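Local atomic coordinates of iron aquisition yersiniabactin synthesis enzyme, YbtT (Escherichia coli, PDB entry 6BA9), a protein that acts as a low-specificity type II thioesterase that maintains production of the metallophore yersiniabactin, probably by hydrolysing unwanted acyl groups from the biosynthetic assembly line. Residues V95-C100 / Q111-S116; G117-H122 / W203-A208; A190-G195 / Q211-V216. The protein carries 1 engineered substitution. All coordinates share one frame; numbering follows the deposited sequence.

Contact 1 of 3, residues V95-C100 / Q111-S116; sequences VAFETC and QGLIIS
Leu113 meets three helix residues with different carbons: its methyls CD1 and CD2 take Ala96 and Phe97, and its CB takes Cys100. CG is anti to the backbone N (chi1 175°), and the CB points from strand 112-116 toward helix 91-105. One methyl, Leu113 CD1, lies against the backbone of the helix, 3.8 Å from Ala96 O, and also touches the methyl of Ala96. The other, Leu113 CD2, comes to the edge of the Phe97 ring, close to its plane and 4.2 Å from Phe97 CD1, and the two side chains cross obliquely. Lower on the leucine, Leu113 CB meets Cys100 SG at 4.2 Å. Ile115, two residues further along the strand, starts off to one side but bends its tip back, bringing Ile115 CD1 within 4.0 Å of Phe97 CB.

The axes of the segments 95-100 and 112-116 come within 8.6 Å, their directions 156° apart, as expected for the beta-alpha-beta unit formed by strand 84-89, helix 91-105 and strand 112-116. In alpha/beta hydrolases a helix in this place follows the nucleophile elbow. Trp209 packs edge-to-face with the Phe97 ring, extending the apolar layer. Every touching residue is buried and all the cross-contacts are van der Waals, which implies that at this contact shape and the exclusion of water, rather than directional bonds, join helix and strand.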
ATOM      1  N   VAL A  95       0.904   1.197  -5.769  1.00 11.44           N
ATOM      2  CA  VAL A  95       1.969   2.191  -5.718  1.00 10.78           C
ATOM      3  C   VAL A  95       3.304   1.540  -5.385  1.00  9.47           C
ATOM      4  O   VAL A  95       4.330   1.862  -5.999  1.00 11.20           O
ATOM      5  CB  VAL A  95       1.633   3.337  -4.749  1.00 10.74           C
ATOM      6  CG1 VAL A  95       2.789   4.327  -4.700  1.00 12.23           C
ATOM      7  CG2 VAL A  95       0.355   4.059  -5.178  1.00 12.20           C
ATOM      8  N   ALA A  96       3.320   0.619  -4.421  1.00 10.64           N
ATOM      9  CA  ALA A  96       4.555  -0.057  -4.042  1.00 10.41           C
ATOM     10  C   ALA A  96       5.125  -0.832  -5.220  1.00 11.33           C
ATOM     11  O   ALA A  96       6.334  -0.784  -5.465  1.00 12.22           O
ATOM     12  CB  ALA A  96       4.296  -1.001  -2.866  1.00 12.29           C
ATOM     13  N   PHE A  97       4.271  -1.541  -5.956  1.00 10.78           N
ATOM     14  CA  PHE A  97       4.705  -2.267  -7.145  1.00 11.90           C
ATOM     15  C   PHE A  97       5.315  -1.331  -8.181  1.00 11.04           C
ATOM     16  O   PHE A  97       6.427  -1.575  -8.681  1.00 11.91           O
ATOM     17  CB  PHE A  97       3.501  -3.009  -7.728  1.00 13.47           C
ATOM     18  CG  PHE A  97       3.757  -3.642  -9.067  1.00 11.73           C
ATOM     19  CD1 PHE A  97       4.656  -4.677  -9.199  1.00 14.99           C
ATOM     20  CD2 PHE A  97       3.079  -3.213 -10.177  1.00 13.14           C
ATOM     21  CE1 PHE A  97       4.860  -5.278 -10.449  1.00 16.25           C
ATOM     22  CE2 PHE A  97       3.279  -3.806 -11.414  1.00 17.21           C
ATOM     23  CZ  PHE A  97       4.171  -4.829 -11.542  1.00 16.46           C
ATOM     24  N   GLU A  98       4.610  -0.242  -8.519  1.00 11.53           N
ATOM     25  CA  GLU A  98       5.117   0.674  -9.542  1.00 12.87           C
ATOM     26  C   GLU A  98       6.374   1.403  -9.075  1.00 14.06           C
ATOM     27  O   GLU A  98       7.271   1.678  -9.884  1.00 12.85           O
ATOM     28  CB  GLU A  98       4.008   1.640  -9.984  1.00 11.99           C
ATOM     29  CG  GLU A  98       2.852   0.995 -10.749  1.00 12.46           C
ATOM     30  CD  GLU A  98       3.224   0.529 -12.136  1.00 16.40           C
ATOM     31  OE1 GLU A  98       4.275   0.968 -12.667  1.00 16.96           O
ATOM     32  OE2 GLU A  98       2.463  -0.297 -12.682  1.00 15.38           O
ATOM     33  N   THR A  99       6.478   1.690  -7.781  1.00 11.70           N
ATOM     34  CA  THR A  99       7.702   2.259  -7.227  1.00 11.46           C
ATOM     35  C   THR A  99       8.854   1.277  -7.347  1.00 12.09           C
ATOM     36  O   THR A  99       9.968   1.648  -7.751  1.00 13.01           O
ATOM     37  CB  THR A  99       7.471   2.644  -5.763  1.00 12.59           C
ATOM     38  OG1 THR A  99       6.416   3.612  -5.675  1.00 12.43           O
ATOM     39  CG2 THR A  99       8.723   3.261  -5.143  1.00 12.53           C
ATOM     40  N   CYS A 100       8.595   0.017  -7.013  1.00 12.16           N
ATOM     41  CA  CYS A 100       9.614  -1.012  -7.108  1.00 13.24           C
ATOM     42  C   CYS A 100      10.071  -1.178  -8.543  1.00 12.82           C
ATOM     43  O   CYS A 100      11.272  -1.354  -8.796  1.00 13.94           O
ATOM     44  CB  CYS A 100       9.061  -2.326  -6.549  1.00 13.66           C
ATOM     45  SG  CYS A 100      10.330  -3.586  -6.219  1.00 15.82           S
ATOM     46  N   GLN A 111      15.330  -4.721  -1.775  1.00 15.32           N
ATOM     47  CA  GLN A 111      15.526  -6.074  -1.267  1.00 15.19           C
ATOM     48  C   GLN A 111      14.242  -6.879  -1.163  1.00 17.25           C
ATOM     49  O   GLN A 111      14.298  -8.112  -1.076  1.00 17.67           O
ATOM     50  CB  GLN A 111      16.236  -6.031   0.087  1.00 18.76           C
ATOM     51  CG  GLN A 111      17.600  -5.360  -0.019  1.00 28.12           C
ATOM     52  CD  GLN A 111      18.507  -6.054  -1.001  1.00 31.89           C
ATOM     53  OE1 GLN A 111      18.895  -7.201  -0.796  1.00 33.27           O
ATOM     54  NE2 GLN A 111      18.844  -5.363  -2.098  1.00 32.57           N
ATOM     55  N   GLY A 112      13.086  -6.243  -1.201  1.00 15.64           N
ATOM     56  CA  GLY A 112      11.859  -6.987  -1.087  1.00 13.96           C
ATOM     57  C   GLY A 112      10.670  -6.111  -1.401  1.00 12.89           C
ATOM     58  O   GLY A 112      10.731  -4.890  -1.187  1.00 12.87           O
ATOM     59  N   LEU A 113       9.607  -6.739  -1.897  1.00 12.43           N
ATOM     60  CA  LEU A 113       8.325  -6.120  -2.219  1.00 12.12           C
ATOM     61  C   LEU A 113       7.224  -6.947  -1.566  1.00 13.33           C
ATOM     62  O   LEU A 113       7.161  -8.170  -1.770  1.00 13.48           O
ATOM     63  CB  LEU A 113       8.101  -6.086  -3.726  1.00 12.69           C
ATOM     64  CG  LEU A 113       6.740  -5.571  -4.183  1.00 11.83           C
ATOM     65  CD1 LEU A 113       6.493  -4.107  -3.734  1.00 14.96           C
ATOM     66  CD2 LEU A 113       6.610  -5.757  -5.693  1.00 15.87           C
ATOM     67  N   ILE A 114       6.360  -6.290  -0.790  1.00 11.78           N
ATOM     68  CA  ILE A 114       5.241  -6.930  -0.104  1.00 11.78           C
ATOM     69  C   ILE A 114       3.940  -6.355  -0.673  1.00 11.62           C
ATOM     70  O   ILE A 114       3.650  -5.154  -0.499  1.00 12.12           O
ATOM     71  CB  ILE A 114       5.320  -6.794   1.429  1.00 12.21           C
ATOM     72  CG1 ILE A 114       6.640  -7.383   1.971  1.00 13.76           C
ATOM     73  CG2 ILE A 114       4.124  -7.483   2.083  1.00 13.55           C
ATOM     74  CD1 ILE A 114       7.696  -6.358   2.265  1.00 15.52           C
ATOM     75  N   ILE A 115       3.183  -7.200  -1.373  1.00 12.32           N
ATOM     76  CA  ILE A 115       1.908  -6.861  -1.989  1.00 11.31           C
ATOM     77  C   ILE A 115       0.825  -7.479  -1.110  1.00 12.33           C
ATOM     78  O   ILE A 115       0.771  -8.706  -0.966  1.00 12.97           O
ATOM     79  CB  ILE A 115       1.858  -7.446  -3.412  1.00 11.36           C
ATOM     80  CG1 ILE A 115       2.916  -6.805  -4.293  1.00 16.91           C
ATOM     81  CG2 ILE A 115       0.455  -7.361  -4.022  1.00 12.56           C
ATOM     82  CD1 ILE A 115       2.720  -5.376  -4.557  1.00 23.28           C
ATOM     83  N   SER A 116      -0.019  -6.656  -0.504  1.00 11.01           N
ATOM     84  CA  SER A 116      -1.032  -7.115   0.434  1.00 10.64           C
ATOM     85  C   SER A 116      -2.429  -6.688  -0.011  1.00 11.90           C
ATOM     86  O   SER A 116      -2.662  -5.516  -0.336  1.00 10.92           O
ATOM     87  CB  SER A 116      -0.678  -6.519   1.788  1.00 11.09           C
ATOM     88  OG  SER A 116      -1.609  -6.835   2.806  1.00 12.40           O
TER

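Contact 2 of 3, residues G117-H122 / W203-A208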
ATOM      1  N   GLY A 117      -3.378  -7.631   0.021  1.00 12.91           N
ATOM      2  CA  GLY A 117      -4.779  -7.288  -0.100  1.00 12.38           C
ATOM      3  C   GLY A 117      -5.148  -6.459  -1.311  1.00 12.13           C
ATOM      4  O   GLY A 117      -5.906  -5.482  -1.183  1.00 12.74           O
ATOM      5  N   CYS A 118      -4.663  -6.858  -2.492  1.00 11.10           N
ATOM      6  CA  CYS A 118      -4.886  -6.096  -3.714  1.00 13.13           C
ATOM      7  C   CYS A 118      -4.973  -7.051  -4.888  1.00 13.02           C
ATOM      8  O   CYS A 118      -4.165  -7.972  -4.992  1.00 12.77           O
ATOM      9  CB  CYS A 118      -3.710  -5.144  -3.937  1.00 12.71           C
ATOM     10  SG  CYS A 118      -3.942  -3.952  -5.271  1.00 14.33           S
ATOM     11  N   HIS A 119      -5.942  -6.811  -5.768  1.00 12.80           N
ATOM     12  CA  HIS A 119      -6.003  -7.542  -7.024  1.00 13.23           C
ATOM     13  C   HIS A 119      -4.825  -7.162  -7.924  1.00 14.46           C
ATOM     14  O   HIS A 119      -4.249  -6.070  -7.833  1.00 12.78           O
ATOM     15  CB  HIS A 119      -7.306  -7.229  -7.756  1.00 13.99           C
ATOM     16  CG  HIS A 119      -7.447  -5.784  -8.085  1.00 13.88           C
ATOM     17  ND1 HIS A 119      -7.839  -4.849  -7.152  1.00 16.82           N
ATOM     18  CD2 HIS A 119      -7.193  -5.102  -9.223  1.00 13.12           C
ATOM     19  CE1 HIS A 119      -7.824  -3.651  -7.708  1.00 14.73           C
ATOM     20  NE2 HIS A 119      -7.447  -3.775  -8.967  1.00 15.14           N
ATOM     21  N   ALA A 120      -4.484  -8.069  -8.832  1.00 13.31           N
ATOM     22  CA  ALA A 120      -3.350  -7.867  -9.720  1.00 13.02           C
ATOM     23  C   ALA A 120      -3.642  -6.802 -10.786  1.00 13.53           C
ATOM     24  O   ALA A 120      -4.812  -6.500 -11.070  1.00 14.03           O
ATOM     25  CB  ALA A 120      -3.027  -9.183 -10.397  1.00 13.51           C
ATOM     26  N   PRO A 121      -2.594  -6.222 -11.402  1.00 12.93           N
ATOM     27  CA  PRO A 121      -2.811  -5.069 -12.304  1.00 12.50           C
ATOM     28  C   PRO A 121      -3.534  -5.369 -13.612  1.00 15.86           C
ATOM     29  O   PRO A 121      -3.985  -4.409 -14.247  1.00 17.14           O
ATOM     30  CB  PRO A 121      -1.396  -4.532 -12.555  1.00 12.94           C
ATOM     31  CG  PRO A 121      -0.599  -5.006 -11.373  1.00 14.63           C
ATOM     32  CD  PRO A 121      -1.169  -6.360 -11.056  1.00 14.43           C
ATOM     33  N   HIS A 122      -3.681  -6.629 -14.022  1.00 15.39           N
ATOM     34  CA  HIS A 122      -4.502  -6.933 -15.190  1.00 15.34           C
ATOM     35  C   HIS A 122      -5.950  -7.221 -14.828  1.00 17.42           C
ATOM     36  O   HIS A 122      -6.746  -7.568 -15.717  1.00 18.83           O
ATOM     37  CB  HIS A 122      -3.912  -8.110 -15.978  1.00 17.02           C
ATOM     38  CG  HIS A 122      -3.879  -9.389 -15.211  1.00 15.71           C
ATOM     39  ND1 HIS A 122      -2.976  -9.620 -14.195  1.00 15.15           N
ATOM     40  CD2 HIS A 122      -4.621 -10.519 -15.318  1.00 18.07           C
ATOM     41  CE1 HIS A 122      -3.165 -10.832 -13.707  1.00 15.61           C
ATOM     42  NE2 HIS A 122      -4.170 -11.393 -14.363  1.00 16.94           N
ATOM     43  N   TRP A 203      -8.384 -14.502  -2.365  1.00 15.77           N
ATOM     44  CA  TRP A 203      -7.151 -15.234  -2.627  1.00 17.01           C
ATOM     45  C   TRP A 203      -6.838 -15.241  -4.122  1.00 16.16           C
ATOM     46  O   TRP A 203      -5.703 -14.977  -4.537  1.00 13.65           O
ATOM     47  CB  TRP A 203      -7.285 -16.665  -2.085  1.00 16.90           C
ATOM     48  CG  TRP A 203      -6.029 -17.474  -2.242  1.00 15.85           C
ATOM     49  CD1 TRP A 203      -5.090 -17.699  -1.292  1.00 17.50           C
ATOM     50  CD2 TRP A 203      -5.600 -18.199  -3.408  1.00 15.28           C
ATOM     51  NE1 TRP A 203      -4.087 -18.493  -1.795  1.00 20.64           N
ATOM     52  CE2 TRP A 203      -4.379 -18.810  -3.091  1.00 18.10           C
ATOM     53  CE3 TRP A 203      -6.124 -18.376  -4.687  1.00 18.67           C
ATOM     54  CZ2 TRP A 203      -3.673 -19.590  -4.014  1.00 18.03           C
ATOM     55  CZ3 TRP A 203      -5.414 -19.156  -5.594  1.00 17.07           C
ATOM     56  CH2 TRP A 203      -4.216 -19.737  -5.251  1.00 18.41           C
ATOM     57  N   GLN A 204      -7.847 -15.529  -4.949  1.00 16.46           N
ATOM     58  CA  GLN A 204      -7.657 -15.616  -6.395  1.00 17.74           C
ATOM     59  C   GLN A 204      -7.213 -14.281  -6.981  1.00 15.72           C
ATOM     60  O   GLN A 204      -6.321 -14.235  -7.840  1.00 15.07           O
ATOM     61  CB  GLN A 204      -8.967 -16.086  -7.039  1.00 22.50           C
ATOM     62  CG  GLN A 204      -9.403 -17.533  -6.684  1.00 31.17           C
ATOM     63  CD  GLN A 204      -9.919 -17.774  -5.235  1.00 32.80           C
ATOM     64  OE1 GLN A 204     -10.372 -16.866  -4.509  1.00 23.87           O
ATOM     65  NE2 GLN A 204      -9.863 -19.044  -4.829  1.00 39.84           N
ATOM     66  N   GLN A 205      -7.789 -13.180  -6.495  1.00 16.39           N
ATOM     67  CA  GLN A 205      -7.409 -11.858  -6.995  1.00 14.95           C
ATOM     68  C   GLN A 205      -5.952 -11.523  -6.649  1.00 14.86           C
ATOM     69  O   GLN A 205      -5.243 -10.893  -7.448  1.00 14.27           O
ATOM     70  CB  GLN A 205      -8.368 -10.801  -6.432  1.00 15.43           C
ATOM     71  CG  GLN A 205      -9.810 -10.838  -6.988  1.00 17.36           C
ATOM     72  CD  GLN A 205      -9.978 -10.166  -8.344  1.00 23.81           C
ATOM     73  OE1 GLN A 205      -9.758 -10.796  -9.371  1.00 25.11           O
ATOM     74  NE2 GLN A 205     -10.411  -8.892  -8.354  1.00 21.75           N
ATOM     75  N   VAL A 206      -5.491 -11.929  -5.465  1.00 12.85           N
ATOM     76  CA  VAL A 206      -4.115 -11.675  -5.054  1.00 12.56           C
ATOM     77  C   VAL A 206      -3.148 -12.628  -5.743  1.00 13.14           C
ATOM     78  O   VAL A 206      -2.069 -12.221  -6.194  1.00 13.39           O
ATOM     79  CB  VAL A 206      -3.996 -11.729  -3.519  1.00 13.98           C
ATOM     80  CG1 VAL A 206      -2.577 -11.485  -3.091  1.00 14.39           C
ATOM     81  CG2 VAL A 206      -4.926 -10.714  -2.861  1.00 13.96           C
ATOM     82  N   ASP A 207      -3.535 -13.904  -5.874  1.00 13.19           N
ATOM     83  CA  ASP A 207      -2.674 -14.900  -6.496  1.00 14.34           C
ATOM     84  C   ASP A 207      -2.293 -14.516  -7.921  1.00 13.76           C
ATOM     85  O   ASP A 207      -1.211 -14.891  -8.399  1.00 14.34           O
ATOM     86  CB  ASP A 207      -3.405 -16.249  -6.501  1.00 14.93           C
ATOM     87  CG  ASP A 207      -2.536 -17.376  -7.009  1.00 15.23           C
ATOM     88  OD1 ASP A 207      -1.494 -17.656  -6.400  1.00 15.45           O
ATOM     89  OD2 ASP A 207      -2.927 -17.973  -8.037  1.00 17.24           O
ATOM     90  N   ALA A 208      -3.177 -13.802  -8.622  1.00 13.46           N
ATOM     91  CA  ALA A 208      -2.923 -13.368  -9.989  1.00 13.57           C
ATOM     92  C   ALA A 208      -1.716 -12.450 -10.115  1.00 13.29           C
ATOM     93  O   ALA A 208      -1.220 -12.226 -11.237  1.00 13.20           O
ATOM     94  CB  ALA A 208      -4.174 -12.699 -10.528  1.00 15.54           C
TER
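In the loop that leaves strand 112-116 of this alpha/beta-hydrolase sheet, Ala120 and His119 gather round the carbonyl of Gln205 on the short helix 203-207. Ala120 N donates a weak hydrogen bond to Gln205 O, 3.2 Å long and bent to 133° at the hydrogen. The same oxygen receives a CA-H...O contact from His119 CA at 3.5 Å. The Gln205 side chain, bent at chi2, carries its amide over the base of the histidine, placing Gln205 NE2 3.6 Å from His119 CB; the amide nitrogen finds its hydrogen-bond acceptor in His124 O.

Helix 203-207 follows strand 190-195 on the way to strand 216-222, so the contact fastens the exit of one sheet strand to the connection between two others. Val206, which also touches Leu192 and Cys194 of strand 190-195, rests its CG2 3.6 Å from Cys118 O, an oxygen that also accepts a hydrogen bond from the indole of Trp209. Further along, two methyls face each other, Ala120 CB and Ala208 CB being 3.7 Å apart.

His122 closes the far end. Its CG sits between the backbone N and the carbonyl carbon (chi1 63°), and the ring turns its edge to Ala208, with His122 CE1 3.4 Å from Ala208 O, which lies in the ring plane. Trp212 NE1, hydrogen-bonded to His122 ND1, holds the ring's rotation.

Contact 3 of 3, residues A190-G195 / Q211-V216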
ATOM      1  N   ALA A 190       9.457 -11.045  -3.808  1.00 12.98           N
ATOM      2  CA  ALA A 190       8.129 -10.547  -3.501  1.00 11.70           C
ATOM      3  C   ALA A 190       7.371 -11.523  -2.618  1.00 14.64           C
ATOM      4  O   ALA A 190       7.479 -12.749  -2.760  1.00 15.12           O
ATOM      5  CB  ALA A 190       7.331 -10.289  -4.762  1.00 13.89           C
ATOM      6  N   LEU A 191       6.564 -10.949  -1.722  1.00 11.79           N
ATOM      7  CA  LEU A 191       5.662 -11.684  -0.859  1.00 12.53           C
ATOM      8  C   LEU A 191       4.250 -11.183  -1.096  1.00 12.85           C
ATOM      9  O   LEU A 191       4.016  -9.965  -1.112  1.00 13.35           O
ATOM     10  CB  LEU A 191       6.033 -11.447   0.598  1.00 12.76           C
ATOM     11  CG  LEU A 191       5.086 -11.974   1.669  1.00 13.51           C
ATOM     12  CD1 LEU A 191       4.987 -13.517   1.615  1.00 16.22           C
ATOM     13  CD2 LEU A 191       5.543 -11.513   3.046  1.00 14.85           C
ATOM     14  N   LEU A 192       3.317 -12.106  -1.284  1.00 12.07           N
ATOM     15  CA  LEU A 192       1.908 -11.810  -1.456  1.00 11.28           C
ATOM     16  C   LEU A 192       1.176 -12.174  -0.176  1.00 12.45           C
ATOM     17  O   LEU A 192       1.337 -13.293   0.335  1.00 12.89           O
ATOM     18  CB  LEU A 192       1.329 -12.638  -2.605  1.00 12.81           C
ATOM     19  CG  LEU A 192       1.988 -12.508  -3.981  1.00 13.49           C
ATOM     20  CD1 LEU A 192       1.292 -13.390  -5.008  1.00 14.23           C
ATOM     21  CD2 LEU A 192       2.010 -11.081  -4.462  1.00 14.40           C
ATOM     22  N   LEU A 193       0.396 -11.228   0.347  1.00 13.09           N
ATOM     23  CA  LEU A 193      -0.421 -11.427   1.531  1.00 12.66           C
ATOM     24  C   LEU A 193      -1.881 -11.204   1.176  1.00 12.57           C
ATOM     25  O   LEU A 193      -2.221 -10.312   0.383  1.00 12.63           O
ATOM     26  CB  LEU A 193      -0.011 -10.450   2.640  1.00 12.18           C
ATOM     27  CG  LEU A 193       1.411 -10.557   3.176  1.00 12.28           C
ATOM     28  CD1 LEU A 193       1.628  -9.501   4.236  1.00 15.65           C
ATOM     29  CD2 LEU A 193       1.666 -11.940   3.747  1.00 15.38           C
ATOM     30  N   CYS A 194      -2.748 -12.009   1.776  1.00 13.25           N
ATOM     31  CA  CYS A 194      -4.188 -11.799   1.682  1.00 13.43           C
ATOM     32  C   CYS A 194      -4.818 -12.131   3.027  1.00 13.56           C
ATOM     33  O   CYS A 194      -4.186 -12.732   3.906  1.00 14.81           O
ATOM     34  CB  CYS A 194      -4.809 -12.584   0.525  1.00 12.64           C
ATOM     35  SG  CYS A 194      -4.853 -14.380   0.793  1.00 15.97           S
ATOM     36  N   GLY A 195      -6.070 -11.719   3.177  1.00 12.89           N
ATOM     37  CA  GLY A 195      -6.810 -11.921   4.412  1.00 14.25           C
ATOM     38  C   GLY A 195      -7.837 -13.033   4.298  1.00 17.31           C
ATOM     39  O   GLY A 195      -8.561 -13.126   3.312  1.00 19.32           O
ATOM     40  N   GLN A 211       1.556 -13.360 -12.188  1.00 13.52           N
ATOM     41  CA  GLN A 211       1.792 -13.052 -13.594  1.00 12.27           C
ATOM     42  C   GLN A 211       2.842 -11.965 -13.769  1.00 15.63           C
ATOM     43  O   GLN A 211       3.442 -11.853 -14.848  1.00 14.85           O
ATOM     44  CB  GLN A 211       0.500 -12.584 -14.268  1.00 15.50           C
ATOM     45  CG  GLN A 211      -0.648 -13.597 -14.294  1.00 13.60           C
ATOM     46  CD  GLN A 211      -0.438 -14.660 -15.328  1.00 14.90           C
ATOM     47  OE1 GLN A 211       0.287 -14.453 -16.297  1.00 18.28           O
ATOM     48  NE2 GLN A 211      -1.072 -15.801 -15.135  1.00 15.70           N
ATOM     49  N   TRP A 212       3.090 -11.172 -12.724  1.00 13.34           N
ATOM     50  CA  TRP A 212       3.891  -9.952 -12.805  1.00 13.93           C
ATOM     51  C   TRP A 212       5.229 -10.050 -12.080  1.00 13.48           C
ATOM     52  O   TRP A 212       6.020  -9.096 -12.124  1.00 14.75           O
ATOM     53  CB  TRP A 212       3.073  -8.799 -12.191  1.00 13.04           C
ATOM     54  CG  TRP A 212       1.840  -8.478 -12.932  1.00 12.68           C
ATOM     55  CD1 TRP A 212       0.624  -9.085 -12.818  1.00 13.25           C
ATOM     56  CD2 TRP A 212       1.689  -7.473 -13.937  1.00 13.55           C
ATOM     57  NE1 TRP A 212      -0.276  -8.506 -13.683  1.00 13.34           N
ATOM     58  CE2 TRP A 212       0.361  -7.522 -14.388  1.00 14.77           C
ATOM     59  CE3 TRP A 212       2.560  -6.535 -14.502  1.00 15.43           C
ATOM     60  CZ2 TRP A 212      -0.124  -6.661 -15.358  1.00 14.46           C
ATOM     61  CZ3 TRP A 212       2.074  -5.690 -15.464  1.00 15.26           C
ATOM     62  CH2 TRP A 212       0.746  -5.755 -15.887  1.00 15.75           C
ATOM     63  N   LEU A 213       5.510 -11.161 -11.402  1.00 13.16           N
ATOM     64  CA  LEU A 213       6.583 -11.247 -10.420  1.00 13.19           C
ATOM     65  C   LEU A 213       7.361 -12.534 -10.644  1.00 16.31           C
ATOM     66  O   LEU A 213       6.798 -13.630 -10.537  1.00 15.86           O
ATOM     67  CB  LEU A 213       5.985 -11.217  -9.008  1.00 13.75           C
ATOM     68  CG  LEU A 213       5.146  -9.989  -8.654  1.00 12.65           C
ATOM     69  CD1 LEU A 213       4.419 -10.203  -7.316  1.00 15.58           C
ATOM     70  CD2 LEU A 213       6.026  -8.749  -8.596  1.00 15.27           C
ATOM     71  N   SER A 214       8.652 -12.411 -10.956  1.00 14.63           N
ATOM     72  CA  SER A 214       9.479 -13.591 -11.245  1.00 15.10           C
ATOM     73  C   SER A 214       9.882 -14.389 -10.014  1.00 16.22           C
ATOM     74  O   SER A 214      10.165 -15.597 -10.129  1.00 18.73           O
ATOM     75  CB  SER A 214      10.735 -13.155 -11.989  1.00 17.14           C
ATOM     76  OG  SER A 214      10.352 -12.595 -13.223  1.00 19.47           O
ATOM     77  N   HIS A 215       9.947 -13.771  -8.840  1.00 14.46           N
ATOM     78  CA  HIS A 215      10.474 -14.397  -7.627  1.00 14.02           C
ATOM     79  C   HIS A 215       9.486 -14.077  -6.518  1.00 15.54           C
ATOM     80  O   HIS A 215       9.584 -13.023  -5.872  1.00 17.02           O
ATOM     81  CB  HIS A 215      11.878 -13.904  -7.311  1.00 16.18           C
ATOM     82  CG  HIS A 215      12.853 -14.199  -8.404  1.00 19.35           C
ATOM     83  ND1 HIS A 215      13.471 -13.210  -9.139  1.00 21.87           N
ATOM     84  CD2 HIS A 215      13.272 -15.376  -8.921  1.00 23.18           C
ATOM     85  CE1 HIS A 215      14.242 -13.769 -10.058  1.00 26.15           C
ATOM     86  NE2 HIS A 215      14.138 -15.078  -9.947  1.00 27.94           N
ATOM     87  N   VAL A 216       8.514 -14.958  -6.304  1.00 15.76           N
ATOM     88  CA  VAL A 216       7.352 -14.612  -5.496  1.00 14.57           C
ATOM     89  C   VAL A 216       6.950 -15.790  -4.629  1.00 16.54           C
ATOM     90  O   VAL A 216       7.004 -16.949  -5.053  1.00 18.93           O
ATOM     91  CB  VAL A 216       6.203 -14.125  -6.393  1.00 15.44           C
ATOM     92  CG1 VAL A 216       5.788 -15.194  -7.376  1.00 18.68           C
ATOM     93  CG2 VAL A 216       5.020 -13.649  -5.557  1.00 17.19           C
TER
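Ala190 and Val216 form a parallel beta bridge, their CA atoms 4.6 Å apart, where strand 190-195 begins and the returning segment enters strand 216-222. The bridge is tied by Ala190 N, which donates to His215 O over 2.9 Å; the nitrogen lies nearly in line with the C=O of His215, though the N-H itself is bent to 140°. Along the same edge, Val216 CA approaches Ala190 O to 3.3 Å in a CA-H...O contact, and Thr217 carries the backbone pairing onward.

Ala190 and Val216 project to one face of the sheet, where Leu192 joins them. With Val216 CG2 anti to the backbone N, that methyl reaches the leucine and lies 3.6 Å from Leu192 CG, closer than the other apolar pairs here. Both strands belong to the parallel part of the alpha/beta-hydrolase sheet, strand 216-222 being its outermost member at this end; Gln211-His215 ends the crossover connection that runs between them through helix 203-207, and Val216 opens the strand. Leu213, in the returning segment, packs its side chain against the sheet residues Ala190 and Leu192. Its CD1 methyl settles across the two, 3.8 Å from Leu192 CD2 and 3.9 Å from Ala190 CB.

His215 contributes through its carbonyl, while its ring leads away toward the surface and ND1 is hydrogen-bonded to Arg187 O. Leu192 is covered from beyond the two segments as well, by Ile115 of the adjacent strand and by Trp209.

How the contacts relate
The three contacts illustrate how one sheet is secured at different depths. Contact 1 is the most central, held by apolar side-chain packing that joins a helix to an inner strand. Contact 3 lies one strand further out, adds backbone pairing to its leucine packing, and grades into the exposed His215. Contact 2, partly buried at the strand ends, mixes one weak backbone bond and a CA-H...O contact with small-side-chain packing; its His122 and Gln205 find their polar partners outside. Contacts 1 and 3 share the sheet directly, since Leu113 O and Leu191 N lie 2.8 Å apart, a probable hydrogen bond. Contacts 2 and 3 interleave along the chain. All three converge near Pro121, where Phe97 and Trp212 pack.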